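Local coordinates for lipopolysaccharide biosynthesis protein wbpB (PDB 3O9Z), which binds NAD and 2-oxoglutarate and probably acts as a sugar dehydrogenase in the biosynthesis of 2,3-diacetamido-2,3-dideoxy-D-mannuronic acid, at residues 205-217 with 223-235. Residues are numbered along the deposited sequence; the frame is centred on the assembly and turned at random. Where two conformers were deposited one is given.
Sequences HARTPTVNAGYLE and VRWFLSIDPSFVP
Trp225 lays its indole flat across the backbone of Gly214, its hydrogen-bonded partner in an antiparallel hairpin (strand axes at 173°). Trp225 N donates to Gly214 O at 3.0 Å, and Gly214 N to Trp225 O closes the pair. Gly214 CA sits 3.8 Å from the centroid of the Trp225 five-membered ring, 24° off the normal, a CH-pi contact. Trp225 chi1 of 58° sets its CG between the backbone N and carbonyl carbon, folding the ring over the neighbouring strand; a CB on Gly214 would clash with it. Asn212 CB meets the indole edge in plane, 3.7 Å from Trp225 CZ3, while Leu216 CG approaches Trp225 CD1 at 3.7 Å. An alanine here would probably remove the CH-pi partner of Gly214 CA and open a gap between Asn212 CB and Leu216 CG.

On the sheet face carrying Ala213 and Phe226, Val211 divides its methyls: CG1 lies 3.7 Å from Phe226 CE1, CG2 3.6 Å from Phe233 CE2. Thr210 O accepts from Ile229 N in the carbonyl plane and from Ser228 OG (2.7 Å) above it. Ser228 OG accepts from Asp230 N, an ST turn.

Further out, Phe189 meets Trp225 edge-to-face, and Leu227 touches the 2-oxoglutarate-binding Tyr158. Cross-strand side-chain contacts in this C-terminal-domain sheet are mostly apolar; the Ser228-Thr210 bond sits at the strand ends.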
# COMPACT_ATOMS: atom_id res chain seq x y z
N HIS A 205 15.08 13.28 -30.54
CA HIS A 205 15.36 14.71 -30.68
C HIS A 205 14.86 15.55 -29.51
O HIS A 205 15.32 16.68 -29.30
CB HIS A 205 14.69 15.25 -31.96
CG HIS A 205 15.11 14.54 -33.20
ND1 HIS A 205 14.28 14.41 -34.30
CD2 HIS A 205 16.27 13.91 -33.51
CE1 HIS A 205 14.92 13.73 -35.23
NE2 HIS A 205 16.13 13.42 -34.79
N ALA A 206 13.89 15.00 -28.78
CA ALA A 206 13.26 15.73 -27.64
C ALA A 206 12.84 14.68 -26.66
O ALA A 206 12.32 13.63 -27.02
CB ALA A 206 12.04 16.56 -28.08
N ARG A 207 13.08 14.93 -25.38
CA ARG A 207 12.68 13.93 -24.39
C ARG A 207 12.44 14.53 -23.02
O ARG A 207 13.39 14.59 -22.21
CB ARG A 207 13.71 12.78 -24.33
CG ARG A 207 13.53 11.82 -23.17
CD ARG A 207 14.90 11.37 -22.75
NE ARG A 207 15.26 10.21 -23.53
CZ ARG A 207 16.41 10.05 -24.17
NH1 ARG A 207 17.34 11.01 -24.14
NH2 ARG A 207 16.61 8.91 -24.81
N THR A 208 11.20 15.00 -22.78
CA THR A 208 10.78 15.71 -21.56
C THR A 208 9.71 14.85 -20.89
O THR A 208 9.34 13.83 -21.42
CB THR A 208 10.09 17.05 -21.82
OG1 THR A 208 8.79 16.83 -22.39
CG2 THR A 208 10.94 17.95 -22.70
N PRO A 209 9.19 15.26 -19.72
CA PRO A 209 8.20 14.39 -19.10
C PRO A 209 6.93 14.13 -19.91
O PRO A 209 6.30 13.08 -19.75
CB PRO A 209 7.88 15.11 -17.77
CG PRO A 209 9.19 15.82 -17.46
CD PRO A 209 9.71 16.28 -18.78
N THR A 210 6.58 15.05 -20.80
CA THR A 210 5.33 14.90 -21.52
C THR A 210 5.52 14.83 -23.03
O THR A 210 4.52 14.63 -23.71
CB THR A 210 4.39 16.07 -21.24
OG1 THR A 210 5.11 17.26 -21.54
CG2 THR A 210 3.99 16.05 -19.74
N VAL A 211 6.75 14.91 -23.53
CA VAL A 211 6.97 14.88 -24.99
C VAL A 211 8.19 14.04 -25.29
O VAL A 211 9.24 14.19 -24.64
CB VAL A 211 7.31 16.26 -25.52
CG1 VAL A 211 7.77 16.19 -27.01
CG2 VAL A 211 6.09 17.22 -25.36
N ASN A 212 8.08 13.16 -26.28
CA ASN A 212 9.26 12.55 -26.92
C ASN A 212 9.08 12.71 -28.42
O ASN A 212 7.97 12.56 -28.92
CB ASN A 212 9.37 11.05 -26.63
CG ASN A 212 9.89 10.72 -25.20
OD1 ASN A 212 10.03 11.54 -24.27
ND2 ASN A 212 10.25 9.46 -25.07
N ALA A 213 10.15 13.00 -29.14
CA ALA A 213 10.07 13.05 -30.60
C ALA A 213 11.36 12.52 -31.17
O ALA A 213 12.42 12.59 -30.52
CB ALA A 213 9.91 14.49 -31.05
N GLY A 214 11.31 12.04 -32.39
CA GLY A 214 12.54 11.53 -33.01
C GLY A 214 12.32 11.09 -34.45
O GLY A 214 11.40 11.55 -35.12
N TYR A 215 13.21 10.22 -34.90
CA TYR A 215 13.22 9.73 -36.29
C TYR A 215 13.60 8.27 -36.28
O TYR A 215 14.42 7.83 -35.45
CB TYR A 215 14.28 10.54 -37.06
CG TYR A 215 14.53 10.11 -38.49
CD1 TYR A 215 13.63 10.50 -39.50
CD2 TYR A 215 15.60 9.29 -38.80
CE1 TYR A 215 13.83 10.11 -40.79
CE2 TYR A 215 15.80 8.90 -40.15
CZ TYR A 215 14.91 9.32 -41.09
OH TYR A 215 15.17 8.94 -42.40
N LEU A 216 13.03 7.48 -37.18
CA LEU A 216 13.43 6.10 -37.40
C LEU A 216 13.71 5.91 -38.87
O LEU A 216 12.94 6.38 -39.70
CB LEU A 216 12.31 5.10 -37.07
CG LEU A 216 11.69 5.27 -35.68
CD1 LEU A 216 10.33 4.59 -35.58
CD2 LEU A 216 12.68 4.61 -34.69
N GLU A 217 14.72 5.12 -39.18
CA GLU A 217 14.83 4.53 -40.51
C GLU A 217 14.48 3.06 -40.38
O GLU A 217 15.23 2.32 -39.73
CB GLU A 217 16.25 4.70 -41.05
CG GLU A 217 16.37 4.13 -42.48
CD GLU A 217 17.81 3.90 -42.94
OE1 GLU A 217 18.76 4.06 -42.16
OE2 GLU A 217 17.97 3.53 -44.12
N VAL A 223 10.63 7.58 -40.87
CA VAL A 223 9.51 8.05 -40.04
C VAL A 223 9.92 9.18 -39.14
O VAL A 223 10.88 9.02 -38.38
CB VAL A 223 8.97 6.90 -39.14
CG1 VAL A 223 7.66 7.34 -38.41
CG2 VAL A 223 8.73 5.63 -39.98
N ARG A 224 9.23 10.31 -39.18
CA ARG A 224 9.44 11.37 -38.17
C ARG A 224 8.29 11.18 -37.20
O ARG A 224 7.13 11.11 -37.63
CB ARG A 224 9.37 12.75 -38.82
CG ARG A 224 10.53 12.95 -39.81
CD ARG A 224 10.43 14.31 -40.47
NE ARG A 224 9.39 14.35 -41.49
CZ ARG A 224 8.88 15.49 -41.95
NH1 ARG A 224 7.95 15.48 -42.92
NH2 ARG A 224 9.22 16.63 -41.36
N TRP A 225 8.57 11.09 -35.89
CA TRP A 225 7.53 10.80 -34.90
C TRP A 225 7.51 11.80 -33.77
O TRP A 225 8.53 12.38 -33.40
CB TRP A 225 7.63 9.35 -34.41
CG TRP A 225 8.96 8.97 -33.77
CD1 TRP A 225 10.04 8.38 -34.40
CD2 TRP A 225 9.33 9.14 -32.42
NE1 TRP A 225 11.06 8.17 -33.50
CE2 TRP A 225 10.64 8.61 -32.27
CE3 TRP A 225 8.66 9.62 -31.28
CZ2 TRP A 225 11.33 8.60 -31.06
CZ3 TRP A 225 9.37 9.61 -30.08
CH2 TRP A 225 10.68 9.12 -29.97
N PHE A 226 6.31 12.01 -33.21
CA PHE A 226 6.09 12.89 -32.09
C PHE A 226 5.06 12.25 -31.20
O PHE A 226 4.01 11.82 -31.70
CB PHE A 226 5.60 14.25 -32.61
CG PHE A 226 5.34 15.25 -31.51
CD1 PHE A 226 6.32 16.18 -31.19
CD2 PHE A 226 4.13 15.25 -30.83
CE1 PHE A 226 6.10 17.11 -30.19
CE2 PHE A 226 3.90 16.18 -29.81
CZ PHE A 226 4.91 17.09 -29.47
N LEU A 227 5.39 12.17 -29.92
CA LEU A 227 4.53 11.56 -28.89
C LEU A 227 4.33 12.57 -27.75
O LEU A 227 5.32 13.10 -27.22
CB LEU A 227 5.29 10.32 -28.39
CG LEU A 227 4.70 9.74 -27.10
CD1 LEU A 227 3.27 9.23 -27.26
CD2 LEU A 227 5.69 8.62 -26.66
N SER A 228 3.09 12.80 -27.33
CA SER A 228 2.90 13.61 -26.14
C SER A 228 1.64 13.20 -25.39
O SER A 228 0.67 12.69 -25.98
CB SER A 228 2.79 15.09 -26.49
OG SER A 228 2.71 15.92 -25.31
N ILE A 229 1.72 13.41 -24.09
CA ILE A 229 0.55 13.30 -23.21
C ILE A 229 0.03 14.66 -22.78
O ILE A 229 -0.83 14.74 -21.88
CB ILE A 229 0.79 12.36 -21.99
CG1 ILE A 229 2.04 12.83 -21.28
CG2 ILE A 229 0.90 10.90 -22.49
CD1 ILE A 229 2.29 12.18 -19.87
N ASP A 230 0.58 15.71 -23.39
CA ASP A 230 0.05 17.09 -23.19
C ASP A 230 -0.94 17.38 -24.33
O ASP A 230 -0.53 17.49 -25.49
CB ASP A 230 1.23 18.05 -23.21
CG ASP A 230 0.82 19.49 -23.00
OD1 ASP A 230 -0.39 19.77 -23.07
OD2 ASP A 230 1.75 20.32 -22.83
N PRO A 231 -2.23 17.53 -23.99
CA PRO A 231 -3.22 17.72 -25.06
C PRO A 231 -3.14 19.09 -25.74
O PRO A 231 -3.74 19.26 -26.80
CB PRO A 231 -4.54 17.55 -24.30
CG PRO A 231 -4.25 18.08 -22.94
CD PRO A 231 -2.85 17.49 -22.65
N SER A 232 -2.25 19.97 -25.29
CA SER A 232 -1.99 21.22 -26.00
C SER A 232 -1.42 20.94 -27.39
O SER A 232 -1.40 21.83 -28.25
CB SER A 232 -1.07 22.17 -25.22
OG SER A 232 0.29 21.79 -25.27
N PHE A 233 -0.87 19.75 -27.61
CA PHE A 233 -0.31 19.45 -28.94
C PHE A 233 -1.32 18.88 -29.93
O PHE A 233 -1.00 18.65 -31.10
CB PHE A 233 0.92 18.50 -28.85
CG PHE A 233 2.16 19.16 -28.26
CD1 PHE A 233 2.95 20.05 -28.98
CD2 PHE A 233 2.46 18.94 -26.93
CE1 PHE A 233 4.06 20.64 -28.42
CE2 PHE A 233 3.56 19.55 -26.34
CZ PHE A 233 4.36 20.39 -27.09
N VAL A 234 -2.54 18.63 -29.49
CA VAL A 234 -3.60 18.33 -30.45
C VAL A 234 -3.71 19.53 -31.41
O VAL A 234 -3.73 20.69 -30.96
CB VAL A 234 -4.94 18.17 -29.71
CG1 VAL A 234 -6.08 17.97 -30.74
CG2 VAL A 234 -4.88 16.93 -28.81
N PRO A 235 -3.77 19.26 -32.73
CA PRO A 235 -3.83 20.36 -33.71
C PRO A 235 -4.96 21.33 -33.37
O PRO A 235 -6.02 20.93 -32.87
CB PRO A 235 -4.13 19.64 -35.02
CG PRO A 235 -3.43 18.32 -34.86
CD PRO A 235 -3.64 17.96 -33.40
O HOH W 1 4.37 19.72 -22.45